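Local atomic coordinates of serine-rich Repeat Adhesion Glycoprotein (Srr1) (Streptococcus agalactiae, PDB entry 4MBO), a protein that binds fibrinogen, probably as a surface adhesin of the bacterium, through a region built from tandem immunoglobulin-like beta-sandwich domains. Residues E41-A52 and N114-W125; T70-K78 and S175-E183. All coordinates share one frame; numbering follows the deposited sequence. Where two conformers were deposited one is given.

Contact 1. Residues E41-A52 and N114-W125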
loop_
_atom_site.group_PDB
_atom_site.type_symbol
_atom_site.label_atom_id
_atom_site.label_comp_id
_atom_site.label_asym_id
_atom_site.label_seq_id
_atom_site.Cartn_x
_atom_site.Cartn_y
_atom_site.Cartn_z
ATOM N N GLU A 41 -5.058 -3.139 8.375
ATOM C CA GLU A 41 -5.063 -4.570 8.711
ATOM C C GLU A 41 -4.057 -5.380 7.872
ATOM O O GLU A 41 -3.658 -4.977 6.773
ATOM C CB GLU A 41 -6.463 -5.158 8.546
ATOM C CG GLU A 41 -7.426 -4.620 9.589
ATOM C CD GLU A 41 -8.762 -5.323 9.640
ATOM O OE1 GLU A 41 -9.142 -6.015 8.660
ATOM O OE2 GLU A 41 -9.436 -5.166 10.692
ATOM N N ASN A 42 -3.666 -6.549 8.393
ATOM C CA ASN A 42 -2.734 -7.420 7.730
ATOM C C ASN A 42 -2.910 -8.809 8.297
ATOM O O ASN A 42 -3.685 -9.006 9.259
ATOM C CB ASN A 42 -1.277 -6.915 7.880
ATOM C CG ASN A 42 -0.848 -6.755 9.321
ATOM O OD1 ASN A 42 -0.857 -5.639 9.854
ATOM N ND2 ASN A 42 -0.525 -7.855 9.988
ATOM N N LEU A 43 -2.250 -9.756 7.662
ATOM C CA LEU A 43 -2.201 -11.146 8.120
ATOM C C LEU A 43 -0.902 -11.343 8.865
ATOM O O LEU A 43 -0.050 -10.450 8.905
ATOM C CB LEU A 43 -2.273 -12.095 6.938
ATOM C CG LEU A 43 -3.566 -11.993 6.119
ATOM C CD1 LEU A 43 -3.469 -12.819 4.839
ATOM C CD2 LEU A 43 -4.788 -12.375 6.945
ATOM N N VAL A 44 -0.746 -12.508 9.497
ATOM C CA VAL A 44 0.470 -12.804 10.221
ATOM C C VAL A 44 1.028 -14.152 9.743
ATOM O O VAL A 44 0.303 -15.148 9.645
ATOM C CB VAL A 44 0.223 -12.846 11.757
ATOM C CG1 VAL A 44 1.517 -13.238 12.457
ATOM C CG2 VAL A 44 -0.212 -11.453 12.256
ATOM N N LEU A 45 2.302 -14.147 9.419
ATOM C CA LEU A 45 3.034 -15.345 9.038
ATOM C C LEU A 45 3.941 -15.789 10.171
ATOM O O LEU A 45 4.682 -14.983 10.745
ATOM C CB LEU A 45 3.911 -15.033 7.830
ATOM C CG LEU A 45 4.922 -16.115 7.399
ATOM C CD1 LEU A 45 4.192 -17.378 6.960
ATOM C CD2 LEU A 45 5.811 -15.588 6.284
ATOM N N ASN A 46 3.905 -17.080 10.478
ATOM C CA ASN A 46 4.892 -17.580 11.399
ATOM C C ASN A 46 5.461 -18.903 10.912
ATOM O O ASN A 46 4.785 -19.679 10.216
ATOM C CB ASN A 46 4.366 -17.719 12.803
ATOM C CG ASN A 46 3.464 -18.882 12.967
ATOM O OD1 ASN A 46 2.296 -18.810 12.651
ATOM N ND2 ASN A 46 4.000 -19.978 13.528
ATOM N N PHE A 47 6.724 -19.139 11.236
ATOM C CA PHE A 47 7.372 -20.392 10.889
ATOM C C PHE A 47 8.453 -20.699 11.901
ATOM O O PHE A 47 8.923 -19.818 12.624
ATOM C CB PHE A 47 7.924 -20.375 9.442
ATOM C CG PHE A 47 8.926 -19.304 9.157
ATOM C CD1 PHE A 47 10.277 -19.524 9.380
ATOM C CD2 PHE A 47 8.513 -18.089 8.625
ATOM C CE1 PHE A 47 11.206 -18.521 9.107
ATOM C CE2 PHE A 47 9.438 -17.099 8.347
ATOM C CZ PHE A 47 10.766 -17.318 8.597
ATOM N N ALA A 48 8.856 -21.968 11.944
ATOM C CA ALA A 48 9.893 -22.390 12.855
ATOM C C ALA A 48 10.473 -23.695 12.342
ATOM O O ALA A 48 9.813 -24.435 11.591
ATOM C CB ALA A 48 9.315 -22.591 14.245
ATOM N N PHE A 49 11.695 -23.981 12.758
ATOM C CA PHE A 49 12.379 -25.226 12.412
ATOM C C PHE A 49 13.658 -25.363 13.245
ATOM O O PHE A 49 14.038 -24.439 13.978
ATOM C CB PHE A 49 12.753 -25.261 10.904
ATOM C CG PHE A 49 13.660 -24.151 10.471
ATOM C CD1 PHE A 49 15.045 -24.259 10.569
ATOM C CD2 PHE A 49 13.122 -22.974 9.950
ATOM C CE1 PHE A 49 15.881 -23.228 10.177
ATOM C CE2 PHE A 49 13.959 -21.934 9.578
ATOM C CZ PHE A 49 15.330 -22.062 9.678
ATOM N N SER A 50 14.277 -26.531 13.142
ATOM C CA SER A 50 15.579 -26.795 13.681
ATOM C C SER A 50 16.508 -27.199 12.544
ATOM O O SER A 50 16.063 -27.730 11.520
ATOM C CB SER A 50 15.542 -27.951 14.681
ATOM O OG SER A 50 14.830 -27.570 15.827
ATOM N N ILE A 51 17.809 -26.973 12.737
ATOM C CA ILE A 51 18.813 -27.394 11.752
ATOM C C ILE A 51 20.107 -27.737 12.521
ATOM O O ILE A 51 20.546 -26.975 13.404
ATOM C CB ILE A 51 18.996 -26.343 10.617
ATOM C CG1 ILE A 51 19.917 -26.899 9.538
ATOM C CG2 ILE A 51 19.520 -25.005 11.135
ATOM C CD1 ILE A 51 19.837 -26.138 8.238
ATOM N N ALA A 52 20.678 -28.907 12.251
ATOM C CA ALA A 52 21.872 -29.359 12.990
ATOM C C ALA A 52 23.066 -28.424 12.863
ATOM O O ALA A 52 23.743 -28.110 13.852
ATOM C CB ALA A 52 22.251 -30.760 12.542
ATOM N N ASN A 114 25.765 -25.588 16.853
ATOM C CA ASN A 114 25.157 -26.879 16.583
ATOM C C ASN A 114 23.744 -26.840 17.130
ATOM O O ASN A 114 23.491 -26.202 18.156
ATOM C CB ASN A 114 25.935 -28.042 17.177
ATOM C CG ASN A 114 27.213 -28.326 16.415
ATOM O OD1 ASN A 114 27.278 -29.280 15.636
ATOM N ND2 ASN A 114 28.208 -27.463 16.575
ATOM N N ASN A 115 22.839 -27.510 16.427
ATOM C CA ASN A 115 21.432 -27.613 16.813
ATOM C C ASN A 115 20.788 -26.252 16.999
ATOM O O ASN A 115 20.443 -25.842 18.105
ATOM C CB ASN A 115 21.289 -28.472 18.060
ATOM C CG ASN A 115 21.862 -29.865 17.858
ATOM O OD1 ASN A 115 21.674 -30.485 16.814
ATOM N ND2 ASN A 115 22.572 -30.353 18.853
ATOM N N ILE A 116 20.656 -25.563 15.880
ATOM C CA ILE A 116 20.081 -24.244 15.806
ATOM C C ILE A 116 18.558 -24.328 15.753
ATOM O O ILE A 116 17.998 -25.171 15.064
ATOM C CB ILE A 116 20.550 -23.545 14.510
ATOM C CG1 ILE A 116 22.062 -23.294 14.566
ATOM C CG2 ILE A 116 19.798 -22.229 14.281
ATOM C CD1 ILE A 116 22.634 -22.881 13.236
ATOM N N LYS A 117 17.914 -23.443 16.506
ATOM C CA LYS A 117 16.462 -23.291 16.476
ATOM C C LYS A 117 16.130 -21.950 15.859
ATOM O O LYS A 117 16.750 -20.943 16.193
ATOM C CB LYS A 117 15.911 -23.354 17.882
ATOM C CG LYS A 117 16.037 -24.749 18.451
ATOM C CD LYS A 117 15.237 -24.912 19.714
ATOM C CE LYS A 117 15.787 -24.056 20.827
ATOM N NZ LYS A 117 17.187 -24.411 21.182
ATOM N N ALA A 118 15.158 -21.936 14.956
ATOM C CA ALA A 118 14.741 -20.718 14.312
ATOM C C ALA A 118 13.243 -20.561 14.520
ATOM O O ALA A 118 12.497 -21.520 14.439
ATOM C CB ALA A 118 15.084 -20.749 12.821
ATOM N N ARG A 119 12.788 -19.335 14.775
ATOM C CA ARG A 119 11.374 -19.091 14.970
ATOM C C ARG A 119 11.126 -17.649 14.580
ATOM O O ARG A 119 11.806 -16.751 15.071
ATOM C CB ARG A 119 10.976 -19.314 16.440
ATOM C CG ARG A 119 9.489 -19.212 16.729
ATOM C CD ARG A 119 9.123 -19.747 18.121
ATOM N NE ARG A 119 9.569 -21.136 18.250
ATOM C CZ ARG A 119 8.892 -22.181 17.783
ATOM N NH1 ARG A 119 7.671 -22.021 17.249
ATOM N NH2 ARG A 119 9.428 -23.380 17.842
ATOM N N VAL A 120 10.128 -17.429 13.729
ATOM C CA VAL A 120 9.820 -16.108 13.229
ATOM C C VAL A 120 8.318 -15.854 13.131
ATOM O O VAL A 120 7.536 -16.773 12.783
ATOM C CB VAL A 120 10.397 -15.958 11.789
ATOM C CG1 VAL A 120 9.984 -14.629 11.140
ATOM C CG2 VAL A 120 11.908 -16.093 11.801
ATOM N N ASN A 121 7.946 -14.620 13.498
ATOM C CA ASN A 121 6.609 -14.078 13.327
ATOM C C ASN A 121 6.790 -12.776 12.559
ATOM O O ASN A 121 7.737 -12.020 12.821
ATOM C CB ASN A 121 5.953 -13.735 14.657
ATOM C CG ASN A 121 5.607 -14.947 15.475
ATOM O OD1 ASN A 121 4.786 -15.777 15.076
ATOM N ND2 ASN A 121 6.173 -15.023 16.653
ATOM N N MET A 122 5.945 -12.527 11.566
ATOM C CA MET A 122 6.001 -11.232 10.889
ATOM C C MET A 122 4.672 -10.926 10.201
ATOM O O MET A 122 3.913 -11.850 9.834
ATOM C CB MET A 122 7.100 -11.219 9.835
ATOM C CG MET A 122 6.708 -11.969 8.608
ATOM S SD MET A 122 7.962 -11.892 7.299
ATOM C CE MET A 122 9.097 -12.990 8.038
ATOM N N PRO A 123 4.366 -9.631 10.043
ATOM C CA PRO A 123 3.178 -9.301 9.275
ATOM C C PRO A 123 3.395 -9.507 7.775
ATOM O O PRO A 123 4.494 -9.321 7.243
ATOM C CB PRO A 123 2.950 -7.806 9.578
ATOM C CG PRO A 123 4.290 -7.305 9.903
ATOM C CD PRO A 123 4.992 -8.440 10.622
ATOM N N VAL A 124 2.339 -9.940 7.124
ATOM C CA VAL A 124 2.309 -10.049 5.658
ATOM C C VAL A 124 0.983 -9.453 5.196
ATOM O O VAL A 124 -0.006 -9.503 5.910
ATOM C CB VAL A 124 2.482 -11.469 5.117
ATOM C CG1 VAL A 124 3.877 -12.000 5.402
ATOM C CG2 VAL A 124 1.437 -12.422 5.624
ATOM N N TRP A 125 0.985 -8.896 3.983
ATOM C CA TRP A 125 -0.162 -8.223 3.439
ATOM C C TRP A 125 -0.571 -8.777 2.081
ATOM O O TRP A 125 0.301 -9.129 1.270
ATOM C CB TRP A 125 0.190 -6.749 3.174
ATOM C CG TRP A 125 0.294 -5.860 4.348
ATOM C CD1 TRP A 125 -0.650 -4.972 4.769
ATOM C CD2 TRP A 125 1.408 -5.712 5.219
ATOM N NE1 TRP A 125 -0.200 -4.293 5.858
ATOM C CE2 TRP A 125 1.069 -4.715 6.150
ATOM C CE3 TRP A 125 2.686 -6.304 5.279
ATOM C CZ2 TRP A 125 1.926 -4.321 7.177
ATOM C CZ3 TRP A 125 3.551 -5.892 6.294
ATOM C CH2 TRP A 125 3.165 -4.909 7.218
HETATM O O HOH W 1 -2.549 -2.507 6.309
HETATM O O HOH W 2 -0.943 -2.661 8.821
#
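The carbonyl oxygen of L43 is gripped twice: V124 N donates to L43 O at 3.0 Å, and the amide N42 ND2 reaches L43 O at 2.9 Å from the opposite face of the carbonyl plane. This marks one end of a long antiparallel beta pairing in an immunoglobulin-like sandwich, where strand 43-51 lies between strands 116-126 and 20-25. Paired backbone bonds repeat at L45 with M122, F47 with V120, F49 with A118 and I51 with I116. Beyond them, N115 N still bonds to A52 O.

Residues alternate between the two sides of the sheet. L43, L45, F47, F49, I51 and their apolar partners turn into the sandwich, where L45 meets A143 and F49 packs edge-to-face with F60. V44, N46, A48 and S50 share the other face with P123, N121, R119 and K117. This face is mixed, and the polar ends of N121, R119 and K117 suit it because these residues are exposed; N46 OD1 accepts a hydrogen bond from K25 NZ of strand 20-25. The guanidinium of R119 lies with one flat side on A48 CB, its NH1 3.5 Å from that methyl.

With chi1 near 60°, CG of both phenylalanines sits between backbone N and carbonyl carbon, bringing each ring over its cross-strand neighbour. V120 CB forms a CH-pi contact 3.8 Å from the F47 ring centroid. The F49 ring comes down on A118 CB, small enough to fit beneath it.

Back where L43 O is gripped, N42 CB covers a face of the W125 indole, 3.6 Å from the centroid of its five-membered ring. A water in the indole plane accepts from W125 NE1 and donates to E41 O at 2.7 Å.

Contact 2. Residues T70-K78 and S175-E183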
loop_
_atom_site.group_PDB
_atom_site.type_symbol
_atom_site.label_atom_id
_atom_site.label_comp_id
_atom_site.label_asym_id
_atom_site.label_seq_id
_atom_site.Cartn_x
_atom_site.Cartn_y
_atom_site.Cartn_z
ATOM N N THR A 70 5.589 -8.635 2.169
ATOM C CA THR A 70 6.013 -8.317 3.522
ATOM C C THR A 70 6.014 -6.820 3.819
ATOM O O THR A 70 6.548 -6.372 4.844
ATOM C CB THR A 70 7.470 -8.798 3.721
ATOM O OG1 THR A 70 8.300 -8.166 2.723
ATOM C CG2 THR A 70 7.534 -10.301 3.592
ATOM N N GLN A 71 5.382 -6.063 2.921
ATOM C CA GLN A 71 5.457 -4.594 2.921
ATOM C C GLN A 71 4.214 -3.743 3.243
ATOM O O GLN A 71 4.326 -2.720 3.945
ATOM C CB GLN A 71 5.943 -4.165 1.539
ATOM C CG GLN A 71 7.350 -4.627 1.228
ATOM C CD GLN A 71 7.755 -4.263 -0.174
ATOM O OE1 GLN A 71 6.949 -4.378 -1.095
ATOM N NE2 GLN A 71 9.025 -3.870 -0.357
ATOM N N GLY A 72 3.077 -4.086 2.680
ATOM C CA GLY A 72 1.886 -3.256 2.784
ATOM C C GLY A 72 2.131 -2.022 1.925
ATOM O O GLY A 72 2.317 -2.144 0.694
ATOM N N ILE A 73 2.202 -0.842 2.572
ATOM C CA ILE A 73 2.490 0.414 1.838
ATOM C C ILE A 73 3.977 0.797 1.883
ATOM O O ILE A 73 4.378 1.792 1.332
ATOM C CB ILE A 73 1.627 1.613 2.281
ATOM C CG1 ILE A 73 1.919 2.044 3.742
ATOM C CG2 ILE A 73 0.157 1.279 2.097
ATOM C CD1 ILE A 73 1.254 3.341 4.117
ATOM N N GLY A 74 4.790 -0.046 2.508
ATOM C CA GLY A 74 6.196 0.234 2.638
ATOM C C GLY A 74 7.073 -0.144 1.478
ATOM O O GLY A 74 6.650 -0.802 0.542
ATOM N N THR A 75 8.337 0.250 1.576
ATOM C CA THR A 75 9.331 -0.012 0.529
ATOM C C THR A 75 10.533 -0.814 1.012
ATOM O O THR A 75 11.409 -1.103 0.241
ATOM C CB THR A 75 9.871 1.278 -0.081
ATOM O OG1 THR A 75 10.631 2.001 0.885
ATOM C CG2 THR A 75 8.747 2.176 -0.605
ATOM N N ILE A 76 10.563 -1.188 2.279
ATOM C CA ILE A 76 11.708 -1.927 2.831
ATOM C C ILE A 76 11.734 -3.349 2.296
ATOM O O ILE A 76 10.684 -4.039 2.265
ATOM C CB ILE A 76 11.620 -1.997 4.365
ATOM C CG1 ILE A 76 11.587 -0.591 4.951
ATOM C CG2 ILE A 76 12.812 -2.762 4.951
ATOM C CD1 ILE A 76 11.358 -0.545 6.444
ATOM N N LEU A 77 12.921 -3.783 1.863
ATOM C CA LEU A 77 13.087 -5.175 1.383
ATOM C C LEU A 77 13.557 -6.109 2.497
ATOM O O LEU A 77 13.210 -7.298 2.501
ATOM C CB LEU A 77 14.075 -5.224 0.235
ATOM C CG LEU A 77 13.637 -4.483 -1.021
ATOM C CD1 LEU A 77 14.780 -4.526 -2.026
ATOM C CD2 LEU A 77 12.360 -5.042 -1.582
ATOM N N LYS A 78 14.335 -5.588 3.431
ATOM C CA LYS A 78 14.811 -6.384 4.538
ATOM C C LYS A 78 13.616 -6.878 5.338
ATOM O O LYS A 78 12.525 -6.302 5.277
ATOM C CB LYS A 78 15.702 -5.526 5.442
ATOM C CG LYS A 78 16.845 -4.880 4.675
ATOM C CD LYS A 78 18.077 -5.751 4.596
ATOM C CE LYS A 78 19.028 -5.435 5.742
ATOM N NZ LYS A 78 19.605 -4.070 5.612
ATOM N N SER A 175 -9.112 9.448 -1.610
ATOM C CA SER A 175 -7.679 9.630 -1.498
ATOM C C SER A 175 -7.081 8.549 -0.634
ATOM O O SER A 175 -7.810 7.877 0.051
ATOM C CB SER A 175 -7.355 10.996 -0.952
ATOM O OG SER A 175 -7.843 11.105 0.391
ATOM N N ARG A 176 -5.772 8.383 -0.706
ATOM C CA ARG A 176 -5.081 7.333 0.049
ATOM C C ARG A 176 -3.598 7.606 0.172
ATOM O O ARG A 176 -2.962 8.038 -0.770
ATOM C CB ARG A 176 -5.308 6.010 -0.705
ATOM C CG ARG A 176 -4.910 4.759 0.023
ATOM C CD ARG A 176 -5.349 3.523 -0.774
ATOM N NE ARG A 176 -5.211 2.390 0.109
ATOM C CZ ARG A 176 -4.208 1.537 0.111
ATOM N NH1 ARG A 176 -4.178 0.623 1.060
ATOM N NH2 ARG A 176 -3.229 1.594 -0.786
ATOM N N ILE A 177 -3.017 7.341 1.353
ATOM C CA ILE A 177 -1.604 7.334 1.501
ATOM C C ILE A 177 -1.257 5.914 1.080
ATOM O O ILE A 177 -1.640 4.928 1.750
ATOM C CB ILE A 177 -1.172 7.601 2.949
ATOM C CG1 ILE A 177 -1.577 9.023 3.322
ATOM C CG2 ILE A 177 0.302 7.352 3.076
ATOM C CD1 ILE A 177 -1.299 9.433 4.750
ATOM N N MET A 178 -0.623 5.779 -0.078
ATOM C CA MET A 178 -0.388 4.446 -0.614
ATOM C C MET A 178 1.054 4.007 -0.683
ATOM O O MET A 178 1.353 2.912 -1.161
ATOM C CB MET A 178 -1.097 4.294 -1.963
ATOM C CG MET A 178 -0.879 5.425 -2.937
ATOM S SD MET A 178 0.835 5.682 -3.349
ATOM C CE MET A 178 1.202 4.121 -4.234
ATOM N N LYS A 179 1.959 4.837 -0.167
ATOM C CA LYS A 179 3.380 4.487 -0.160
ATOM C C LYS A 179 4.121 5.277 0.880
ATOM O O LYS A 179 3.910 6.495 1.014
ATOM C CB LYS A 179 4.038 4.760 -1.513
ATOM C CG LYS A 179 5.376 4.063 -1.744
ATOM C CD LYS A 179 5.280 2.536 -1.817
ATOM C CE LYS A 179 4.249 2.067 -2.848
ATOM N NZ LYS A 179 4.385 0.617 -3.156
ATOM N N LEU A 180 4.970 4.584 1.613
ATOM C CA LEU A 180 5.915 5.199 2.539
ATOM C C LEU A 180 7.299 4.726 2.117
ATOM O O LEU A 180 7.592 3.544 2.191
ATOM C CB LEU A 180 5.621 4.803 3.976
ATOM C CG LEU A 180 4.280 5.223 4.581
ATOM C CD1 LEU A 180 4.134 4.609 5.984
ATOM C CD2 LEU A 180 4.095 6.738 4.602
ATOM N N ASP A 181 8.149 5.634 1.659
ATOM C CA ASP A 181 9.492 5.274 1.181
ATOM C C ASP A 181 10.466 5.407 2.326
ATOM O O ASP A 181 10.677 6.517 2.858
ATOM C CB ASP A 181 9.877 6.161 0.005
ATOM C CG ASP A 181 11.160 5.714 -0.675
ATOM O OD1 ASP A 181 12.119 5.307 0.034
ATOM O OD2 ASP A 181 11.191 5.778 -1.926
ATOM N N ASP A 182 11.082 4.274 2.679
ATOM C CA ASP A 182 12.007 4.175 3.795
ATOM C C ASP A 182 13.282 4.981 3.615
ATOM O O ASP A 182 13.716 5.679 4.531
ATOM C CB ASP A 182 12.392 2.701 4.037
ATOM C CG ASP A 182 13.146 2.071 2.855
ATOM O OD1 ASP A 182 12.810 2.352 1.685
ATOM O OD2 ASP A 182 14.068 1.263 3.098
ATOM N N GLU A 183 13.879 4.869 2.432
ATOM C CA GLU A 183 15.152 5.542 2.120
ATOM C C GLU A 183 15.007 7.042 2.025
ATOM O O GLU A 183 15.795 7.789 2.607
ATOM C CB GLU A 183 15.745 5.010 0.809
ATOM C CG GLU A 183 16.073 3.519 0.807
ATOM C CD GLU A 183 17.186 3.127 1.763
ATOM O OE1 GLU A 183 17.792 4.022 2.403
ATOM O OE2 GLU A 183 17.466 1.907 1.861
HETATM O O HOH W 3 4.278 -1.035 -0.910
HETATM O O HOH W 4 9.161 1.686 4.108
#
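I73 reaches across to the strand edge formed by M178 and L180, joining the immunoglobulin-like region to the beta-rich region that follows it. Its CB rests 3.7 Å from M178 O, and its CG2 lies against the same carbonyl. CG1, set between backbone N and carbonyl carbon (chi1 65°), turns the longer branch toward L180. CD1 completes the reach, 3.6 Å from L180 CG and more loosely beside I177 CG2. A branched aliphatic chain suits this place because one arm lies against the carbonyl of M178 while the other extends to the leucine side chain.

The same residue supplies the backbone link: L180 N donates to I73 O at 2.9 Å, while K179 CA also approaches that oxygen. The two segments run nearly parallel here, but the pairing is too brief to make 70-78 a true strand of the sheet. I73 is presented by a type II' turn from Q71 to G74, closed by G74 N bonding to Q71 O. G72 takes the second position with positive phi (71°), a conformation glycine adopts easily.

Further along, T75 CG2 packs 3.3 Å from L180 O. A water accepts from T75 N and donates to L180 O, bridging the backbones. K179, bent at chi2 and chi3, passes its CD alongside T75 CG2; its NZ donates to a second water and forms a salt bridge with D245.

The loop thus lies against the end of strand 169-181, whose backbone is paired with strand 186-202. I177 and L180 also touch H316 of strand 309-316, and R176 forms a salt bridge with D38.

Overall arrangement
Contact 1 lies far out in the immunoglobulin-like sandwich and pairs two strands of one sheet, with a buried apolar face and a more exposed, mixed one. Contact 2 is nearer the centre of the chain, buries less than half as much surface, and joins a loop of that region to a strand of the adhesin region beyond. Regular backbone bonding dominates the first; the second relies on one direct backbone bond, aliphatic packing and bridging water. They meet chiefly at W125, whose indole packs against T70, Q71 and G72: CG of W125 is 3.4 Å from G72 CA. The tryptophan ending one contact thus backs the turn that presents I73 in the other.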